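Local coordinates for protein DsbA-like disulfide oxidoreductase (Wolbachia endosymbiont of Drosophila melanogaster, PDB 6EEZ) that probably shuffles disulfide bonds in other proteins as a DsbA-like thiol-disulfide isomerase of the thioredoxin superfamily, at residues Arg69-Leu74 with Leu149-Leu154; Ser84-Tyr89 with Glu141-Asn146. All coordinates share one frame; numbering follows the deposited sequence.

Contact 1: residues Arg69-Leu74 with Leu149-Leu154; sequences RDAPIL and LLVRDL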
ATOM      1  N   ARG A  69       0.083  -0.098  -2.491  1.00 32.85           N
ATOM      2  CA  ARG A  69       0.476  -1.338  -3.146  1.00 33.32           C
ATOM      3  C   ARG A  69       0.633  -2.475  -2.168  1.00 33.36           C
ATOM      4  O   ARG A  69       1.573  -2.520  -1.391  1.00 32.13           O
ATOM      5  CB  ARG A  69       1.769  -1.139  -3.907  1.00 32.71           C
ATOM      6  CG  ARG A  69       1.566  -0.256  -5.089  1.00 33.84           C
ATOM      7  CD  ARG A  69       0.507  -0.847  -5.992  1.00 36.14           C
ATOM      8  NE  ARG A  69       0.706  -0.367  -7.338  1.00 37.05           N
ATOM      9  CZ  ARG A  69       1.298  -1.027  -8.322  1.00 37.42           C
ATOM     10  NH1 ARG A  69       1.726  -2.262  -8.167  1.00 37.20           N
ATOM     11  NH2 ARG A  69       1.411  -0.436  -9.490  1.00 37.65           N
ATOM     12  N   ASP A  70      -0.328  -3.385  -2.225  1.00 35.39           N
ATOM     13  CA  ASP A  70      -0.346  -4.559  -1.376  1.00 35.93           C
ATOM     14  C   ASP A  70       0.652  -5.550  -1.946  1.00 35.49           C
ATOM     15  O   ASP A  70       0.426  -6.101  -3.026  1.00 36.10           O
ATOM     16  CB  ASP A  70      -1.759  -5.146  -1.314  1.00 37.27           C
ATOM     17  CG  ASP A  70      -2.690  -4.312  -0.458  1.00 37.70           C
ATOM     18  OD1 ASP A  70      -2.493  -4.278   0.775  1.00 38.07           O
ATOM     19  OD2 ASP A  70      -3.597  -3.663  -1.013  1.00 37.65           O
ATOM     20  N   ALA A  71       1.758  -5.746  -1.236  1.00 31.96           N
ATOM     21  CA  ALA A  71       2.865  -6.574  -1.739  1.00 31.30           C
ATOM     22  C   ALA A  71       3.192  -7.661  -0.739  1.00 32.36           C
ATOM     23  O   ALA A  71       4.238  -7.625  -0.091  1.00 32.19           O
ATOM     24  CB  ALA A  71       4.083  -5.726  -2.013  1.00 29.33           C
ATOM     25  N   PRO A  72       2.281  -8.627  -0.592  1.00 33.59           N
ATOM     26  CA  PRO A  72       2.493  -9.734   0.338  1.00 35.42           C
ATOM     27  C   PRO A  72       3.706 -10.582  -0.068  1.00 36.20           C
ATOM     28  O   PRO A  72       3.738 -11.086  -1.202  1.00 36.55           O
ATOM     29  CB  PRO A  72       1.190 -10.524   0.235  1.00 36.53           C
ATOM     30  CG  PRO A  72       0.676 -10.207  -1.125  1.00 35.69           C
ATOM     31  CD  PRO A  72       1.042  -8.791  -1.373  1.00 33.83           C
ATOM     32  N   ILE A  73       4.679 -10.719   0.838  1.00 39.29           N
ATOM     33  CA  ILE A  73       5.827 -11.617   0.646  1.00 39.55           C
ATOM     34  C   ILE A  73       6.148 -12.466   1.891  1.00 40.36           C
ATOM     35  O   ILE A  73       7.033 -13.336   1.847  1.00 40.75           O
ATOM     36  CB  ILE A  73       7.105 -10.825   0.246  1.00 37.80           C
ATOM     37  CG1 ILE A  73       7.388  -9.700   1.248  1.00 36.99           C
ATOM     38  CG2 ILE A  73       6.933 -10.207  -1.112  1.00 36.54           C
ATOM     39  CD1 ILE A  73       8.753  -9.078   1.121  1.00 35.81           C
ATOM     40  N   LEU A  74       5.427 -12.246   2.993  1.00 42.45           N
ATOM     41  CA  LEU A  74       5.756 -12.922   4.252  1.00 43.39           C
ATOM     42  C   LEU A  74       4.881 -14.143   4.532  1.00 45.64           C
ATOM     43  O   LEU A  74       4.850 -14.643   5.657  1.00 47.06           O
ATOM     44  CB  LEU A  74       5.676 -11.936   5.417  1.00 43.32           C
ATOM     45  CG  LEU A  74       6.702 -10.791   5.360  1.00 42.16           C
ATOM     46  CD1 LEU A  74       6.512  -9.844   6.525  1.00 42.31           C
ATOM     47  CD2 LEU A  74       8.136 -11.310   5.342  1.00 42.13           C
ATOM     48  N   LEU A 149       5.997  -8.142  -8.823  1.00 42.93           N
ATOM     49  CA  LEU A 149       6.991  -7.978  -9.874  1.00 43.78           C
ATOM     50  C   LEU A 149       7.606  -6.575  -9.812  1.00 42.93           C
ATOM     51  O   LEU A 149       8.814  -6.406 -10.036  1.00 42.93           O
ATOM     52  CB  LEU A 149       6.365  -8.236 -11.242  1.00 45.52           C
ATOM     53  CG  LEU A 149       6.240  -9.711 -11.613  1.00 46.30           C
ATOM     54  CD1 LEU A 149       5.204  -9.927 -12.714  1.00 47.79           C
ATOM     55  CD2 LEU A 149       7.592 -10.263 -12.061  1.00 46.33           C
ATOM     56  N   LEU A 150       6.776  -5.578  -9.490  1.00 36.59           N
ATOM     57  CA  LEU A 150       7.261  -4.221  -9.358  1.00 35.31           C
ATOM     58  C   LEU A 150       8.248  -4.123  -8.206  1.00 32.56           C
ATOM     59  O   LEU A 150       9.314  -3.517  -8.360  1.00 31.75           O
ATOM     60  CB  LEU A 150       6.107  -3.227  -9.147  1.00 34.61           C
ATOM     61  CG  LEU A 150       6.508  -1.752  -9.141  1.00 31.97           C
ATOM     62  CD1 LEU A 150       7.284  -1.387 -10.392  1.00 32.81           C
ATOM     63  CD2 LEU A 150       5.266  -0.867  -9.035  1.00 30.59           C
ATOM     64  N   VAL A 151       7.898  -4.683  -7.044  1.00 34.20           N
ATOM     65  CA  VAL A 151       8.865  -4.775  -5.946  1.00 31.86           C
ATOM     66  C   VAL A 151      10.161  -5.458  -6.422  1.00 32.76           C
ATOM     67  O   VAL A 151      11.241  -4.996  -6.077  1.00 31.50           O
ATOM     68  CB  VAL A 151       8.301  -5.539  -4.728  1.00 30.74           C
ATOM     69  CG1 VAL A 151       9.419  -5.847  -3.737  1.00 29.53           C
ATOM     70  CG2 VAL A 151       7.144  -4.739  -4.048  1.00 30.04           C
ATOM     71  N   ARG A 152      10.066  -6.538  -7.198  1.00 35.55           N
ATOM     72  CA  ARG A 152      11.275  -7.183  -7.716  1.00 36.59           C
ATOM     73  C   ARG A 152      12.053  -6.212  -8.619  1.00 38.02           C
ATOM     74  O   ARG A 152      13.261  -6.073  -8.478  1.00 37.95           O
ATOM     75  CB  ARG A 152      10.959  -8.461  -8.504  1.00 38.36           C
ATOM     76  CG  ARG A 152      10.334  -9.585  -7.702  1.00 37.54           C
ATOM     77  CD  ARG A 152      11.350 -10.330  -6.847  1.00 36.80           C
ATOM     78  NE  ARG A 152      12.411 -11.005  -7.595  1.00 38.00           N
ATOM     79  CZ  ARG A 152      12.363 -12.267  -8.028  1.00 40.16           C
ATOM     80  NH1 ARG A 152      11.285 -13.003  -7.826  1.00 40.92           N
ATOM     81  NH2 ARG A 152      13.397 -12.805  -8.678  1.00 42.67           N
ATOM     82  N   ASP A 153      11.352  -5.537  -9.529  1.00 35.54           N
ATOM     83  CA  ASP A 153      12.007  -4.650 -10.504  1.00 37.01           C
ATOM     84  C   ASP A 153      12.711  -3.471  -9.850  1.00 35.32           C
ATOM     85  O   ASP A 153      13.720  -2.973 -10.356  1.00 36.95           O
ATOM     86  CB  ASP A 153      10.991  -4.116 -11.515  1.00 38.36           C
ATOM     87  CG  ASP A 153      10.522  -5.172 -12.481  1.00 39.58           C
ATOM     88  OD1 ASP A 153      11.254  -6.170 -12.672  1.00 40.08           O
ATOM     89  OD2 ASP A 153       9.420  -5.010 -13.048  1.00 39.67           O
ATOM     90  N   LEU A 154      12.186  -3.038  -8.718  1.00 33.73           N
ATOM     91  CA  LEU A 154      12.756  -1.918  -8.002  1.00 31.27           C
ATOM     92  C   LEU A 154      13.887  -2.400  -7.116  1.00 31.39           C
ATOM     93  O   LEU A 154      14.627  -1.598  -6.579  1.00 30.32           O
ATOM     94  CB  LEU A 154      11.667  -1.191  -7.184  1.00 28.85           C
ATOM     95  CG  LEU A 154      10.642  -0.372  -8.000  1.00 28.88           C
ATOM     96  CD1 LEU A 154       9.523   0.174  -7.128  1.00 27.85           C
ATOM     97  CD2 LEU A 154      11.316   0.772  -8.744  1.00 29.57           C
TER
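Arg69 NH1 donates a hydrogen bond to Ser147 OG, one turn before Leu150, while the methyl CD2 of Leu150 lies over one face of the same guanidinium. The methyl sits 3.9 Å from Arg69 NH1 and an equal 3.9 Å from Arg69 NH2, so it straddles the flat group without favouring either amino nitrogen. A bend at the second torsion (chi2 -57°) turns the arginine chain off its initial course, and it meets the leucine side chain at about a right angle. Tyr25 adds a cation-pi contact, so an aromatic ring, a hydroxyl and an aliphatic methyl together confine a buried positive group. Farther along, beyond the end of strand 65-70, the methyl CB of Ala71 rests 3.8 Å from CG2 of Val151. There the backbones come nearest, with 7.5 Å between Ala71 CA and Val151 CA. Val151 reaches across with CG2, the branch beside its backbone N. Leu150 and Val151 both also touch Phe40 of strand 36-41, which carries the apolar layer on under the helix. Asp42 OD2 accepts the backbone N-H groups of Ile73 and Leu74, tying down the loop that leaves the strand. A helix laid on the end of strand 65-70, neighbour of the edge strand 27-29, and on the first residues of its exit loop fits the thioredoxin fold, with helix 137-154 packed against the mixed sheet.

Contact 2: residues Ser84-Tyr89 with Glu141-Asn146; sequences SALAVY and EQMINN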
ATOM      1  N   SER A  84      -7.958  -9.877   0.724  1.00 45.65           N
ATOM      2  CA  SER A  84      -9.176  -9.438   1.381  1.00 46.05           C
ATOM      3  C   SER A  84      -9.288  -7.913   1.270  1.00 44.82           C
ATOM      4  O   SER A  84     -10.361  -7.370   0.978  1.00 45.18           O
ATOM      5  CB  SER A  84      -9.173  -9.906   2.847  1.00 46.02           C
ATOM      6  OG  SER A  84      -9.025 -11.325   2.952  1.00 46.73           O
ATOM      7  N   ALA A  85      -8.164  -7.231   1.462  1.00 45.31           N
ATOM      8  CA  ALA A  85      -8.107  -5.781   1.338  1.00 44.26           C
ATOM      9  C   ALA A  85      -8.639  -5.325  -0.010  1.00 44.26           C
ATOM     10  O   ALA A  85      -9.489  -4.439  -0.088  1.00 44.12           O
ATOM     11  CB  ALA A  85      -6.692  -5.287   1.533  1.00 42.96           C
ATOM     12  N   LEU A  86      -8.155  -5.927  -1.083  1.00 42.66           N
ATOM     13  CA  LEU A  86      -8.629  -5.517  -2.393  1.00 43.10           C
ATOM     14  C   LEU A  86     -10.078  -5.970  -2.614  1.00 44.86           C
ATOM     15  O   LEU A  86     -10.799  -5.347  -3.380  1.00 45.13           O
ATOM     16  CB  LEU A  86      -7.717  -6.052  -3.490  1.00 43.80           C
ATOM     17  CG  LEU A  86      -6.357  -5.363  -3.547  1.00 42.19           C
ATOM     18  CD1 LEU A  86      -5.429  -6.027  -4.566  1.00 42.01           C
ATOM     19  CD2 LEU A  86      -6.551  -3.904  -3.898  1.00 41.30           C
ATOM     20  N   ALA A  87     -10.517  -7.027  -1.933  1.00 47.97           N
ATOM     21  CA  ALA A  87     -11.891  -7.493  -2.100  1.00 49.30           C
ATOM     22  C   ALA A  87     -12.861  -6.454  -1.533  1.00 48.91           C
ATOM     23  O   ALA A  87     -13.972  -6.279  -2.036  1.00 49.47           O
ATOM     24  CB  ALA A  87     -12.095  -8.828  -1.433  1.00 50.63           C
ATOM     25  N   VAL A  88     -12.411  -5.766  -0.490  1.00 51.76           N
ATOM     26  CA  VAL A  88     -13.127  -4.635   0.080  1.00 50.56           C
ATOM     27  C   VAL A  88     -13.098  -3.422  -0.863  1.00 49.34           C
ATOM     28  O   VAL A  88     -14.112  -2.761  -1.085  1.00 49.63           O
ATOM     29  CB  VAL A  88     -12.517  -4.256   1.454  1.00 49.51           C
ATOM     30  CG1 VAL A  88     -12.996  -2.884   1.927  1.00 48.30           C
ATOM     31  CG2 VAL A  88     -12.839  -5.327   2.475  1.00 50.86           C
ATOM     32  N   TYR A  89     -11.925  -3.124  -1.398  1.00 48.01           N
ATOM     33  CA  TYR A  89     -11.750  -2.012  -2.324  1.00 47.11           C
ATOM     34  C   TYR A  89     -12.767  -2.026  -3.456  1.00 48.43           C
ATOM     35  O   TYR A  89     -13.365  -1.004  -3.787  1.00 48.48           O
ATOM     36  CB  TYR A  89     -10.335  -2.047  -2.901  1.00 46.50           C
ATOM     37  CG  TYR A  89     -10.079  -1.083  -4.026  1.00 46.08           C
ATOM     38  CD1 TYR A  89      -9.896   0.270  -3.782  1.00 44.65           C
ATOM     39  CD2 TYR A  89      -9.978  -1.534  -5.335  1.00 47.32           C
ATOM     40  CE1 TYR A  89      -9.632   1.157  -4.810  1.00 44.04           C
ATOM     41  CE2 TYR A  89      -9.712  -0.655  -6.380  1.00 46.76           C
ATOM     42  CZ  TYR A  89      -9.539   0.691  -6.112  1.00 45.02           C
ATOM     43  OH  TYR A  89      -9.287   1.560  -7.155  1.00 44.48           O
ATOM     44  N   GLU A 141      -5.798 -11.150  -8.176  1.00 54.14           N
ATOM     45  CA  GLU A 141      -4.614 -11.956  -8.387  1.00 53.26           C
ATOM     46  C   GLU A 141      -3.644 -11.187  -9.291  1.00 52.12           C
ATOM     47  O   GLU A 141      -2.462 -11.086  -8.993  1.00 50.25           O
ATOM     48  CB  GLU A 141      -4.996 -13.311  -8.997  1.00 54.49           C
ATOM     49  CG  GLU A 141      -3.817 -14.146  -9.515  1.00 54.04           C
ATOM     50  CD  GLU A 141      -2.916 -14.664  -8.394  1.00 53.19           C
ATOM     51  OE1 GLU A 141      -3.325 -14.595  -7.210  1.00 53.72           O
ATOM     52  OE2 GLU A 141      -1.808 -15.161  -8.700  1.00 52.13           O
ATOM     53  N   GLN A 142      -4.170 -10.629 -10.379  1.00 53.79           N
ATOM     54  CA  GLN A 142      -3.379  -9.855 -11.333  1.00 52.52           C
ATOM     55  C   GLN A 142      -2.710  -8.664 -10.672  1.00 51.30           C
ATOM     56  O   GLN A 142      -1.524  -8.398 -10.914  1.00 50.33           O
ATOM     57  CB  GLN A 142      -4.255  -9.377 -12.493  1.00 53.08           C
ATOM     58  CG  GLN A 142      -3.482  -8.771 -13.641  1.00 51.99           C
ATOM     59  CD  GLN A 142      -4.376  -8.346 -14.797  1.00 53.50           C
ATOM     60  OE1 GLN A 142      -4.911  -7.240 -14.793  1.00 53.89           O
ATOM     61  NE2 GLN A 142      -4.537  -9.224 -15.798  1.00 54.68           N
ATOM     62  N   MET A 143      -3.465  -7.959  -9.832  1.00 43.30           N
ATOM     63  CA  MET A 143      -2.942  -6.753  -9.182  1.00 42.09           C
ATOM     64  C   MET A 143      -1.827  -7.084  -8.206  1.00 41.02           C
ATOM     65  O   MET A 143      -0.864  -6.333  -8.086  1.00 39.52           O
ATOM     66  CB  MET A 143      -4.058  -5.991  -8.455  1.00 42.75           C
ATOM     67  CG  MET A 143      -5.027  -5.263  -9.379  1.00 43.39           C
ATOM     68  SD  MET A 143      -6.476  -4.585  -8.511  1.00 43.18           S
ATOM     69  CE  MET A 143      -5.714  -3.218  -7.643  1.00 42.12           C
ATOM     70  N   ILE A 144      -1.954  -8.198  -7.498  1.00 42.89           N
ATOM     71  CA  ILE A 144      -0.963  -8.555  -6.495  1.00 41.90           C
ATOM     72  C   ILE A 144       0.304  -9.050  -7.192  1.00 40.77           C
ATOM     73  O   ILE A 144       1.418  -8.747  -6.769  1.00 39.13           O
ATOM     74  CB  ILE A 144      -1.504  -9.615  -5.523  1.00 42.69           C
ATOM     75  CG1 ILE A 144      -2.461  -8.945  -4.528  1.00 43.48           C
ATOM     76  CG2 ILE A 144      -0.359 -10.329  -4.790  1.00 40.75           C
ATOM     77  CD1 ILE A 144      -3.062  -9.863  -3.516  1.00 44.21           C
ATOM     78  N   ASN A 145       0.132  -9.800  -8.267  1.00 41.41           N
ATOM     79  CA  ASN A 145       1.275 -10.272  -9.024  1.00 40.54           C
ATOM     80  C   ASN A 145       2.030  -9.095  -9.608  1.00 39.63           C
ATOM     81  O   ASN A 145       3.272  -9.073  -9.604  1.00 38.60           O
ATOM     82  CB  ASN A 145       0.839 -11.224 -10.135  1.00 41.71           C
ATOM     83  CG  ASN A 145       0.473 -12.588  -9.610  1.00 42.23           C
ATOM     84  OD1 ASN A 145       0.921 -12.991  -8.533  1.00 41.35           O
ATOM     85  ND2 ASN A 145      -0.337 -13.319 -10.372  1.00 43.62           N
ATOM     86  N   ASN A 146       1.288  -8.097 -10.083  1.00 40.67           N
ATOM     87  CA  ASN A 146       1.929  -6.956 -10.708  1.00 39.77           C
ATOM     88  C   ASN A 146       2.693  -6.160  -9.678  1.00 38.66           C
ATOM     89  O   ASN A 146       3.769  -5.667  -9.978  1.00 37.86           O
ATOM     90  CB  ASN A 146       0.911  -6.090 -11.451  1.00 39.79           C
ATOM     91  CG  ASN A 146       0.522  -6.682 -12.802  1.00 40.40           C
ATOM     92  OD1 ASN A 146       1.216  -7.557 -13.347  1.00 40.79           O
ATOM     93  ND2 ASN A 146      -0.580  -6.209 -13.353  1.00 40.79           N
TER
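Leu86 points its forked end from helix 76-91 into the angle between Met143 and Ile144 of helix 137-154, and its two methyls divide the work. With CG anti to the carbonyl carbon and chi2 near 174°, the leucine sends this fork well out from its helix. CD2 meets the terminal methyl of the methionine, with 3.9 Å from Leu86 CD2 to Met143 CE. CD1 reaches closer to the opposing backbone, 4.1 Å from Met143 CB and 4.2 Å from Ile144 CG1. The methionine also places CG anti to its carbonyl carbon, runs on extended through chi2 and then bends at chi3 (73°); the bend sets CE within touch of both leucine methyls, with 4.2 Å separating it from Leu86 CD1. Ile144 lends the flank of its longer branch, CG1, rather than the terminal CD1. Every touching atom is an aliphatic carbon of a buried residue; the sulfur is not among them. Phe90 of helix 76-91 closes on Met143 as well. Polar groups stay to one side: Asn145 ND2 donates to Glu141 OE2 over 2.9 Å, a bent bond of 140° that arrives from above the carboxylate plane. Glu141 OE1 makes a salt bridge to Lys83, a charged tie between the same two helices. Such helix-on-helix packing is characteristic of the helical region that DsbA-like proteins carry as an insertion in the thioredoxin fold.

From the N terminus, the chain runs along strand 65-70, whose last residues and exit loop form the first side of contact 1, then enters helix 76-91, which supplies the first side of contact 2. Several helices follow before helix 137-154 returns to close both loops: residues 141-146 first, completing contact 2, and residues 149-154 farther along the same helix, completing contact 1. Contact 2 is therefore nested inside contact 1, and one long helix serves both, joining the helical insertion to the sheet. The two meet directly where Pro72 CG lies 3.8 Å from Ile144 CG2, so the exit loop of the strand packs on the helix at both sites.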